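Local coordinates for nitrogenase molybdenum-iron protein beta chain (Clostridium pasteurianum, PDB 4WES) that forms, with the alpha chain, the molybdenum-iron component of nitrogenase, which reduces dinitrogen to ammonia, and shares an [8Fe-7S] cluster with that partner, at the interface of chains C and A, the interface of chains B and A and the interface of chains C and B. Numbering follows the deposited sequence. Chains: chain A/B, Nitrogenase molybdenum-iron protein beta chain; chain C, Nitrogenase molybdenum-iron protein alpha chain.

Contacts 3 and 4 are neighbours on one alpha-beta interface, their C-alpha centres about 7 Å apart, and they share C:Val105, C:Phe106 and B:Ile17; the short strands C 106-107 and B 16-17 run through both. Strand B 16-17 lies shortly before B:Cys23, and C:Ile77 of contact 4 two residues before C:Cys79, both cluster ligands. Contact 1 joins the same alpha chain to the other beta chain, about 35 Å from contact 3 and 36 Å from contact 4. Contact 2 joins the two beta chains, about 36 Å from contact 1. These contacts tie together the alpha2-beta2 tetramer.

Contact 1: the interface of chains C and A. Residues chain C 477, 479, 505-506, 508-510; chain A 307-308, 311.
The hydroxyl OG1 of C:Thr509 faces two oxygens: it donates to the carbonyl O of C:Asn505 at 2.8 Å and stands 3.1 Å from the side-chain amide OE1 of A:Gln307. With its hydrogen given to C:Asn505 O, the approach of A:Gln307 OE1 can be at most a weak, shared hydrogen bond. This is an alpha-beta contact of the tetramer, where the end of alpha-chain helix 492-507 and C:Thr509 meet beta-chain residues 307-311 (3-10 helix 307-309). A:Gln307 crosses the threonine at about a right angle, its CB 3.7 Å from C:Thr509 CG2; a bend at its second torsion (106°) brings OE1 to C:Thr509 OG1 and NE2 toward C:Gly506 CA. A:Gln311 likewise crosses C:Thr509, and its NE2 is tied back to the backbone O of A:Gln307 at 3.0 Å, which fixes the turn of this amide. A:Gln311 slides past C:Asn505 in the opposite direction, amide planes 67° apart, with CB 3.8 Å from C:Asn505 CG. C:Lys479 meets A:Gln307 tip to tip, and its ammonium NZ holds water 1 and water 2, which pass on to A:Gln307 OE1 and A:Gln308 OE1. Water 3 bridges C:Asn505 O, at 2.9 Å, to A:Gln311 OE1, at 2.8 Å.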
# COMPACT_ATOMS: atom_id res chain seq x y z
N LEU C 477 -11.00 -18.26 20.31
CA LEU C 477 -9.86 -18.46 19.44
C LEU C 477 -9.95 -19.77 18.68
O LEU C 477 -10.23 -20.82 19.26
CB LEU C 477 -8.58 -18.48 20.27
CG LEU C 477 -7.29 -18.68 19.50
CD1 LEU C 477 -6.99 -17.50 18.61
CD2 LEU C 477 -6.13 -18.97 20.44
N LYS C 479 -7.31 -21.72 16.08
CA LYS C 479 -6.11 -21.87 15.27
C LYS C 479 -6.26 -23.08 14.37
O LYS C 479 -6.76 -24.14 14.77
CB LYS C 479 -4.86 -21.96 16.14
CG LYS C 479 -4.48 -20.61 16.80
CD LYS C 479 -4.17 -19.53 15.80
CE LYS C 479 -3.64 -18.24 16.36
NZ LYS C 479 -3.31 -17.30 15.26
N ASN C 505 0.18 -15.87 21.37
CA ASN C 505 -0.18 -14.63 20.71
C ASN C 505 -1.68 -14.57 20.41
O ASN C 505 -2.31 -13.51 20.48
CB ASN C 505 0.63 -14.45 19.43
CG ASN C 505 2.06 -14.06 19.67
OD1 ASN C 505 2.46 -13.83 20.80
ND2 ASN C 505 2.84 -13.94 18.59
N GLY C 506 -2.26 -15.71 20.00
CA GLY C 506 -3.68 -15.76 19.73
C GLY C 506 -4.53 -15.52 20.96
O GLY C 506 -5.48 -14.71 20.93
N TYR C 508 -3.84 -14.04 23.75
CA TYR C 508 -3.61 -12.74 24.40
C TYR C 508 -3.81 -11.55 23.47
O TYR C 508 -3.54 -10.40 23.86
CB TYR C 508 -2.25 -12.75 25.12
CG TYR C 508 -2.27 -13.66 26.31
CD1 TYR C 508 -2.64 -13.20 27.55
CD2 TYR C 508 -1.92 -14.99 26.22
CE1 TYR C 508 -2.67 -14.03 28.64
CE2 TYR C 508 -1.98 -15.83 27.30
CZ TYR C 508 -2.35 -15.35 28.53
OH TYR C 508 -2.40 -16.17 29.63
N THR C 509 -4.35 -11.79 22.28
CA THR C 509 -4.72 -10.67 21.39
C THR C 509 -5.74 -9.77 22.10
O THR C 509 -6.79 -10.22 22.53
CB THR C 509 -5.32 -11.26 20.10
OG1 THR C 509 -4.27 -11.90 19.35
CG2 THR C 509 -5.94 -10.21 19.21
N PRO C 510 -5.45 -8.46 22.21
CA PRO C 510 -6.34 -7.60 23.02
C PRO C 510 -7.76 -7.50 22.52
O PRO C 510 -8.66 -7.29 23.34
CB PRO C 510 -5.61 -6.26 23.02
CG PRO C 510 -4.16 -6.63 22.87
CD PRO C 510 -4.18 -7.78 21.90
N GLN A 307 -4.69 -10.57 13.46
CA GLN A 307 -3.97 -10.48 14.71
C GLN A 307 -2.56 -11.07 14.65
O GLN A 307 -1.64 -10.54 15.31
CB GLN A 307 -4.74 -11.13 15.86
CG GLN A 307 -5.07 -12.59 15.71
CD GLN A 307 -4.30 -13.58 16.51
OE1 GLN A 307 -3.16 -13.41 16.92
NE2 GLN A 307 -5.10 -14.50 17.06
N GLN A 308 -2.36 -12.16 13.91
CA GLN A 308 -1.08 -12.86 14.04
C GLN A 308 0.07 -12.01 13.59
O GLN A 308 1.22 -12.22 14.01
CB GLN A 308 -1.11 -14.19 13.24
CG GLN A 308 -0.94 -13.98 11.74
CD GLN A 308 -1.35 -15.22 10.97
OE1 GLN A 308 -2.54 -15.44 10.72
NE2 GLN A 308 -0.39 -16.03 10.65
N GLN A 311 0.83 -9.08 16.72
CA GLN A 311 1.11 -9.30 18.11
C GLN A 311 2.61 -9.19 18.35
O GLN A 311 3.42 -9.86 17.68
CB GLN A 311 0.67 -10.68 18.60
CG GLN A 311 -0.81 -10.97 18.45
CD GLN A 311 -1.66 -9.78 18.88
OE1 GLN A 311 -1.70 -9.44 20.07
NE2 GLN A 311 -2.30 -9.12 17.92
O HOH W 1 -1.27 -15.73 16.85
O HOH W 2 -4.73 -16.37 12.91
O HOH W 3 -0.98 -11.38 21.93

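Contact 2: the interface of chains B and A. Residues chain B 302, 305-306, 308-309, 438, 442, 458; chain A 417-418, 420.
This is part of a two-fold symmetric interface between the two beta chains, where A:Tyr417 plugs into a pocket of chain B and helps hold the halves of the tetramer together; a twin exists with the chains exchanged. The phenol OH of A:Tyr417 donates to the C-terminal carboxylate oxygen O of B:Arg458 at 2.6 Å. The same oxygen accepts from B:Tyr309 OH at 2.7 Å, and both hydroxyls lie in the carboxylate plane on its lone pairs. The other terminal oxygen, OXT, stands 3.2 Å from A:Tyr417 OH. The two tyrosines cross at about a right angle, B:Tyr309 CE2 touching A:Tyr417 CE1 at 3.6 Å. The B:Tyr309 ring is sandwiched, which fixes its rotation, with B:Gln308 CG over the centre of one face and B:Leu442 CD2 toward the rim of the other. The A:Tyr417 ring, with CG anti to the carbonyl carbon (chi1 -70°), presents one face to B:Ala306, whose CB lies 3.8 Å from A:Tyr417 CG. B:Leu302 CD1 packs against A:Tyr417 CB. Water 4 lies 2.8 Å from both A:Tyr417 N and B:Thr438 OG1 and joins them, and water 5 joins A:Tyr420 OH to the carboxylate OD2 of B:Asp305. The site thus fastens the end of one beta chain to its twin.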
# COMPACT_ATOMS: atom_id res chain seq x y z
N LEU B 302 -6.84 14.08 -9.00
CA LEU B 302 -5.81 13.08 -8.70
C LEU B 302 -5.17 12.55 -9.97
O LEU B 302 -3.96 12.35 -10.01
CB LEU B 302 -6.45 11.98 -7.88
CG LEU B 302 -5.54 10.82 -7.47
CD1 LEU B 302 -4.35 11.28 -6.67
CD2 LEU B 302 -6.32 9.81 -6.69
N ASP B 305 -2.89 15.36 -10.94
CA ASP B 305 -1.78 15.54 -10.01
C ASP B 305 -0.76 14.40 -10.15
O ASP B 305 0.46 14.65 -10.06
CB ASP B 305 -2.28 15.60 -8.57
CG ASP B 305 -2.99 16.90 -8.22
OD1 ASP B 305 -2.89 17.87 -8.98
OD2 ASP B 305 -3.65 16.91 -7.13
N ALA B 306 -1.21 13.17 -10.34
CA ALA B 306 -0.33 12.00 -10.39
C ALA B 306 0.12 11.63 -11.80
O ALA B 306 0.77 10.61 -11.99
CB ALA B 306 -1.02 10.80 -9.77
N GLN B 308 2.36 12.21 -14.04
CA GLN B 308 3.70 11.92 -14.56
C GLN B 308 4.07 10.48 -14.36
O GLN B 308 4.89 9.94 -15.13
CB GLN B 308 4.75 12.83 -13.95
CG GLN B 308 5.13 12.47 -12.54
CD GLN B 308 5.87 13.57 -11.84
OE1 GLN B 308 5.22 14.49 -11.31
NE2 GLN B 308 7.18 13.52 -11.81
N TYR B 309 3.56 9.85 -13.31
CA TYR B 309 3.91 8.47 -12.95
C TYR B 309 3.09 7.43 -13.70
O TYR B 309 3.33 6.25 -13.55
CB TYR B 309 3.78 8.28 -11.46
CG TYR B 309 4.68 9.23 -10.68
CD1 TYR B 309 6.06 9.07 -10.70
CD2 TYR B 309 4.16 10.30 -9.95
CE1 TYR B 309 6.90 9.95 -10.08
CE2 TYR B 309 5.01 11.18 -9.33
CZ TYR B 309 6.38 11.03 -9.37
OH TYR B 309 7.23 11.89 -8.73
N THR B 438 -0.23 4.25 -8.01
CA THR B 438 0.91 5.15 -7.89
C THR B 438 1.77 4.78 -6.68
O THR B 438 3.00 4.92 -6.74
CB THR B 438 0.50 6.62 -7.93
OG1 THR B 438 -0.41 6.93 -6.90
CG2 THR B 438 -0.14 6.96 -9.25
N LEU B 442 5.72 4.09 -7.07
CA LEU B 442 6.67 4.89 -6.31
C LEU B 442 7.46 4.07 -5.30
O LEU B 442 8.65 4.32 -5.10
CB LEU B 442 5.95 6.07 -5.64
CG LEU B 442 5.61 7.19 -6.58
CD1 LEU B 442 4.56 8.14 -6.00
CD2 LEU B 442 6.83 7.98 -6.97
N ARG B 458 7.80 13.79 -4.02
CA ARG B 458 7.49 13.12 -5.30
C ARG B 458 6.16 13.63 -5.81
O ARG B 458 5.86 13.39 -7.01
CB ARG B 458 7.38 11.59 -5.14
CG ARG B 458 8.68 10.90 -4.74
CD ARG B 458 9.59 10.71 -5.89
NE ARG B 458 10.72 9.85 -5.51
CZ ARG B 458 11.67 9.47 -6.34
NH1 ARG B 458 11.62 9.83 -7.61
NH2 ARG B 458 12.70 8.72 -5.89
OXT ARG B 458 5.40 14.23 -5.01
N TYR A 417 0.35 10.23 -3.61
CA TYR A 417 -0.80 10.85 -4.25
C TYR A 417 -2.07 10.20 -3.77
O TYR A 417 -2.27 8.99 -3.90
CB TYR A 417 -0.67 10.75 -5.78
CG TYR A 417 0.43 11.63 -6.31
CD1 TYR A 417 1.76 11.23 -6.32
CD2 TYR A 417 0.16 12.94 -6.68
CE1 TYR A 417 2.76 12.07 -6.68
CE2 TYR A 417 1.14 13.79 -7.08
CZ TYR A 417 2.46 13.36 -7.09
OH TYR A 417 3.43 14.23 -7.48
N GLY A 418 -2.96 11.03 -3.22
CA GLY A 418 -4.27 10.60 -2.79
C GLY A 418 -4.40 10.27 -1.31
O GLY A 418 -5.51 10.04 -0.85
N TYR A 420 -4.47 12.14 1.14
CA TYR A 420 -5.29 13.16 1.74
C TYR A 420 -6.77 12.93 1.51
O TYR A 420 -7.58 13.69 2.06
CB TYR A 420 -4.88 14.58 1.26
CG TYR A 420 -4.41 14.58 -0.17
CD1 TYR A 420 -5.30 14.51 -1.23
CD2 TYR A 420 -3.06 14.51 -0.47
CE1 TYR A 420 -4.84 14.38 -2.52
CE2 TYR A 420 -2.62 14.38 -1.74
CZ TYR A 420 -3.49 14.28 -2.77
OH TYR A 420 -3.04 14.09 -4.06
O HOH W 4 0.94 7.62 -4.56
O HOH W 5 -4.92 14.78 -5.92

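Contact 3: the interface of chains C and B. Residues chain C 84, 103-106, 134; chain B 5, 17-18, 375.
B:Asn18 and C:Val105 meet through a pair of hydrogen bonds in the alpha-beta interface. The side-chain OD1 of B:Asn18 accepts from C:Val105 N at 3.0 Å, with the donor nearly along the C=O axis; CG anti to the carbonyl carbon (chi1 -64°) turns OD1 that way. B:Asn18 N donates to C:Val105 O at 3.1 Å. The asparagine side chain also lies over the indole of C:Trp84, the amide 22° from the ring plane: its CG is 3.4 Å from CZ2, and its CA sits over the six-membered ring as a CH-pi contact. Farther along, the phenol OH of C:Tyr104 and the hydroxyl OG1 of B:Thr5 share a hydrogen bond of 2.7 Å, OG1 lying at the edge of the tyrosine ring. B:Ile17 runs beside C:Phe106, CG1 3.8 Å from CD1, and points its CD1 tip to tip at the edge of C:Phe134. That methyl also rests over the centre of the B:Phe375 ring, whose CD1, at its edge, meets C:Tyr104 CE1 at 3.9 Å. Behind the first shell, C:Trp84 NE1 donates to C:Glu103 O at 3.1 Å, which fixes the indole under B:Asn18. C:Phe106 and B:Ile17 form an antiparallel bridge between strands C 106-107 and B 16-17, flanked by helices C 120-134 and B 374-383.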
# COMPACT_ATOMS: atom_id res chain seq x y z
N TRP C 84 -4.34 -25.36 -6.09
CA TRP C 84 -3.27 -24.41 -6.39
C TRP C 84 -2.78 -23.70 -5.12
O TRP C 84 -3.11 -22.54 -4.84
CB TRP C 84 -3.73 -23.43 -7.47
CG TRP C 84 -2.68 -22.66 -8.18
CD1 TRP C 84 -1.33 -22.74 -8.05
CD2 TRP C 84 -2.92 -21.66 -9.16
NE1 TRP C 84 -0.69 -21.87 -8.90
CE2 TRP C 84 -1.67 -21.17 -9.56
CE3 TRP C 84 -4.07 -21.08 -9.69
CZ2 TRP C 84 -1.54 -20.14 -10.50
CZ3 TRP C 84 -3.95 -20.08 -10.64
CH2 TRP C 84 -2.69 -19.62 -11.03
N GLU C 103 4.59 -24.46 -7.83
CA GLU C 103 3.96 -23.17 -8.08
C GLU C 103 2.93 -23.23 -9.19
O GLU C 103 2.35 -22.20 -9.51
CB GLU C 103 5.03 -22.11 -8.37
CG GLU C 103 6.01 -21.90 -7.23
CD GLU C 103 7.39 -21.41 -7.59
OE1 GLU C 103 8.04 -20.78 -6.71
OE2 GLU C 103 7.86 -21.68 -8.72
N TYR C 104 2.69 -24.40 -9.75
CA TYR C 104 1.85 -24.58 -10.92
C TYR C 104 0.70 -25.52 -10.62
O TYR C 104 0.83 -26.41 -9.80
CB TYR C 104 2.62 -25.20 -12.09
CG TYR C 104 3.80 -24.40 -12.55
CD1 TYR C 104 3.71 -23.52 -13.61
CD2 TYR C 104 5.05 -24.52 -11.94
CE1 TYR C 104 4.82 -22.79 -14.03
CE2 TYR C 104 6.14 -23.79 -12.36
CZ TYR C 104 6.03 -22.95 -13.42
OH TYR C 104 7.13 -22.23 -13.82
N VAL C 105 -0.42 -25.36 -11.34
CA VAL C 105 -1.39 -26.45 -11.48
C VAL C 105 -1.66 -26.70 -12.96
O VAL C 105 -1.70 -25.77 -13.77
CB VAL C 105 -2.71 -26.20 -10.73
CG1 VAL C 105 -2.49 -26.31 -9.23
CG2 VAL C 105 -3.36 -24.87 -11.09
N PHE C 106 -1.89 -27.98 -13.25
CA PHE C 106 -2.03 -28.47 -14.61
C PHE C 106 -3.35 -29.20 -14.76
O PHE C 106 -3.70 -29.99 -13.91
CB PHE C 106 -0.91 -29.46 -14.90
CG PHE C 106 0.47 -28.89 -14.76
CD1 PHE C 106 1.00 -28.09 -15.76
CD2 PHE C 106 1.23 -29.12 -13.65
CE1 PHE C 106 2.26 -27.57 -15.62
CE2 PHE C 106 2.52 -28.63 -13.51
CZ PHE C 106 3.02 -27.83 -14.50
N PHE C 134 8.08 -29.71 -20.23
CA PHE C 134 8.66 -29.78 -18.87
C PHE C 134 9.61 -30.92 -18.62
O PHE C 134 10.37 -30.86 -17.66
CB PHE C 134 7.53 -29.78 -17.83
CG PHE C 134 6.65 -28.58 -17.92
CD1 PHE C 134 7.17 -27.31 -17.73
CD2 PHE C 134 5.33 -28.71 -18.25
CE1 PHE C 134 6.37 -26.20 -17.87
CE2 PHE C 134 4.53 -27.59 -18.38
CZ PHE C 134 5.04 -26.33 -18.19
N THR B 5 8.90 -21.98 -16.42
CA THR B 5 8.24 -21.23 -17.47
C THR B 5 9.29 -20.66 -18.44
O THR B 5 10.08 -19.80 -18.04
CB THR B 5 7.42 -20.08 -16.87
OG1 THR B 5 6.49 -20.67 -15.96
CG2 THR B 5 6.70 -19.33 -17.96
N ILE B 17 -2.66 -24.28 -17.67
CA ILE B 17 -1.69 -24.08 -16.61
C ILE B 17 -2.04 -22.78 -15.90
O ILE B 17 -2.13 -21.75 -16.53
CB ILE B 17 -0.23 -23.99 -17.15
CG1 ILE B 17 0.12 -25.16 -18.07
CG2 ILE B 17 0.73 -23.88 -15.99
CD1 ILE B 17 1.45 -25.00 -18.79
N ASN B 18 -2.21 -22.84 -14.57
CA ASN B 18 -2.32 -21.60 -13.79
C ASN B 18 -3.49 -20.74 -14.29
O ASN B 18 -3.30 -19.61 -14.79
CB ASN B 18 -1.01 -20.84 -13.76
CG ASN B 18 0.10 -21.59 -13.06
OD1 ASN B 18 -0.09 -22.70 -12.58
ND2 ASN B 18 1.27 -20.97 -13.00
N PHE B 375 0.20 -18.55 -17.12
CA PHE B 375 1.42 -19.02 -17.78
C PHE B 375 1.64 -18.24 -19.06
O PHE B 375 2.77 -17.78 -19.32
CB PHE B 375 1.31 -20.54 -17.99
CG PHE B 375 2.59 -21.21 -18.41
CD1 PHE B 375 3.40 -21.85 -17.50
CD2 PHE B 375 2.95 -21.27 -19.75
CE1 PHE B 375 4.54 -22.51 -17.88
CE2 PHE B 375 4.10 -21.93 -20.13
CZ PHE B 375 4.89 -22.57 -19.21

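Contact 4: the interface of chains C and B. Residues chain C 77, 81, 105-107, 109; chain B 16-17, 19, 21.
C:Ser107 and B:Arg16 extend an antiparallel beta bridge between the two chains of the NifD/NifK family, beside the segments that bring cysteines to the shared [8Fe-7S] cluster. Backbone bonds run both ways: C:Ser107 N to B:Arg16 O at 3.0 Å and B:Arg16 N to C:Ser107 O at 2.9 Å. Water 6 adds a link from C:Ser107 OG to B:Arg16 O. Two salt bridges converge on the carboxylate of C:Asp109, whose CG is anti to the backbone N (chi1 -174°). B:Lys21, extended beyond CG, reaches it tip to tip, and its ammonium NZ donates to the syn lone pair of OD1 at 2.8 Å. B:Arg16, bent at its second and third torsions, brings NE to OD2 at 3.1 Å; the bond is straight (171° at H) and OD2 lies in the guanidinium plane, but NE comes from above the carboxylate plane, 44° out of it. The two cations probably favour the ionised acid. Among apolar contacts, C:Ile77 is packed between the beta-chain residues: CD1 meets B:Arg16 CG at 3.7 Å and B:Pro19 CB at 3.8 Å, while its CB touches B:Lys21 CE. C:Val105 CG2 rests on B:Pro19 CD at 3.8 Å, and C:Phe81 turns CD1 toward the carbonyl O of B:Lys21.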
# COMPACT_ATOMS: atom_id res chain seq x y z
N ILE C 77 -12.25 -27.09 -14.57
CA ILE C 77 -11.11 -26.35 -14.03
C ILE C 77 -11.01 -26.30 -12.50
O ILE C 77 -9.89 -26.16 -11.99
CB ILE C 77 -11.06 -24.91 -14.60
CG1 ILE C 77 -9.67 -24.29 -14.44
CG2 ILE C 77 -12.14 -24.03 -13.99
CD1 ILE C 77 -8.57 -25.06 -15.16
N PHE C 81 -7.89 -25.77 -9.97
CA PHE C 81 -7.73 -24.47 -9.31
C PHE C 81 -7.71 -24.61 -7.80
O PHE C 81 -6.92 -23.94 -7.13
CB PHE C 81 -8.88 -23.55 -9.72
CG PHE C 81 -8.80 -22.19 -9.11
CD1 PHE C 81 -8.09 -21.16 -9.69
CD2 PHE C 81 -9.45 -21.93 -7.91
CE1 PHE C 81 -8.01 -19.89 -9.13
CE2 PHE C 81 -9.37 -20.69 -7.34
CZ PHE C 81 -8.67 -19.67 -7.93
N VAL C 105 -0.42 -25.36 -11.34
CA VAL C 105 -1.39 -26.45 -11.48
C VAL C 105 -1.66 -26.70 -12.96
O VAL C 105 -1.70 -25.77 -13.77
CB VAL C 105 -2.71 -26.20 -10.73
CG1 VAL C 105 -2.49 -26.31 -9.23
CG2 VAL C 105 -3.36 -24.87 -11.09
N PHE C 106 -1.89 -27.98 -13.25
CA PHE C 106 -2.03 -28.47 -14.61
C PHE C 106 -3.35 -29.20 -14.76
O PHE C 106 -3.70 -29.99 -13.91
CB PHE C 106 -0.91 -29.46 -14.90
CG PHE C 106 0.47 -28.89 -14.76
CD1 PHE C 106 1.00 -28.09 -15.76
CD2 PHE C 106 1.23 -29.12 -13.65
CE1 PHE C 106 2.26 -27.57 -15.62
CE2 PHE C 106 2.52 -28.63 -13.51
CZ PHE C 106 3.02 -27.83 -14.50
N SER C 107 -4.04 -28.98 -15.88
CA SER C 107 -5.28 -29.71 -16.07
C SER C 107 -5.68 -29.74 -17.53
O SER C 107 -5.11 -29.06 -18.39
CB SER C 107 -6.40 -29.08 -15.30
OG SER C 107 -6.79 -27.88 -15.93
N ASP C 109 -8.84 -29.00 -18.29
CA ASP C 109 -9.82 -27.93 -18.45
C ASP C 109 -11.01 -28.38 -19.32
O ASP C 109 -11.34 -27.77 -20.31
CB ASP C 109 -9.13 -26.69 -19.04
CG ASP C 109 -9.98 -25.44 -19.12
OD1 ASP C 109 -11.01 -25.32 -18.41
OD2 ASP C 109 -9.56 -24.56 -19.89
N ARG B 16 -3.92 -26.82 -19.72
CA ARG B 16 -4.21 -25.54 -19.06
C ARG B 16 -3.29 -25.44 -17.83
O ARG B 16 -3.18 -26.39 -17.07
CB ARG B 16 -5.67 -25.54 -18.67
CG ARG B 16 -6.15 -24.33 -17.89
CD ARG B 16 -6.02 -23.02 -18.62
NE ARG B 16 -6.87 -23.00 -19.81
CZ ARG B 16 -6.64 -22.27 -20.88
NH1 ARG B 16 -5.55 -21.52 -21.00
NH2 ARG B 16 -7.50 -22.29 -21.90
N ILE B 17 -2.66 -24.28 -17.67
CA ILE B 17 -1.69 -24.08 -16.61
C ILE B 17 -2.04 -22.78 -15.90
O ILE B 17 -2.13 -21.75 -16.53
CB ILE B 17 -0.23 -23.99 -17.15
CG1 ILE B 17 0.12 -25.16 -18.07
CG2 ILE B 17 0.73 -23.88 -15.99
CD1 ILE B 17 1.45 -25.00 -18.79
N PRO B 19 -4.71 -21.26 -14.20
CA PRO B 19 -5.86 -20.65 -14.88
C PRO B 19 -6.27 -19.27 -14.34
O PRO B 19 -6.16 -19.00 -13.15
CB PRO B 19 -6.95 -21.69 -14.68
CG PRO B 19 -6.63 -22.31 -13.38
CD PRO B 19 -5.12 -22.46 -13.45
N LYS B 21 -9.40 -18.29 -14.15
CA LYS B 21 -10.82 -18.52 -13.87
C LYS B 21 -10.89 -19.65 -12.87
O LYS B 21 -9.91 -20.41 -12.69
CB LYS B 21 -11.59 -18.94 -15.13
CG LYS B 21 -11.06 -20.22 -15.79
CD LYS B 21 -12.05 -20.89 -16.72
CE LYS B 21 -11.41 -22.13 -17.34
NZ LYS B 21 -12.34 -22.90 -18.21
O HOH W 6 -5.01 -25.91 -14.57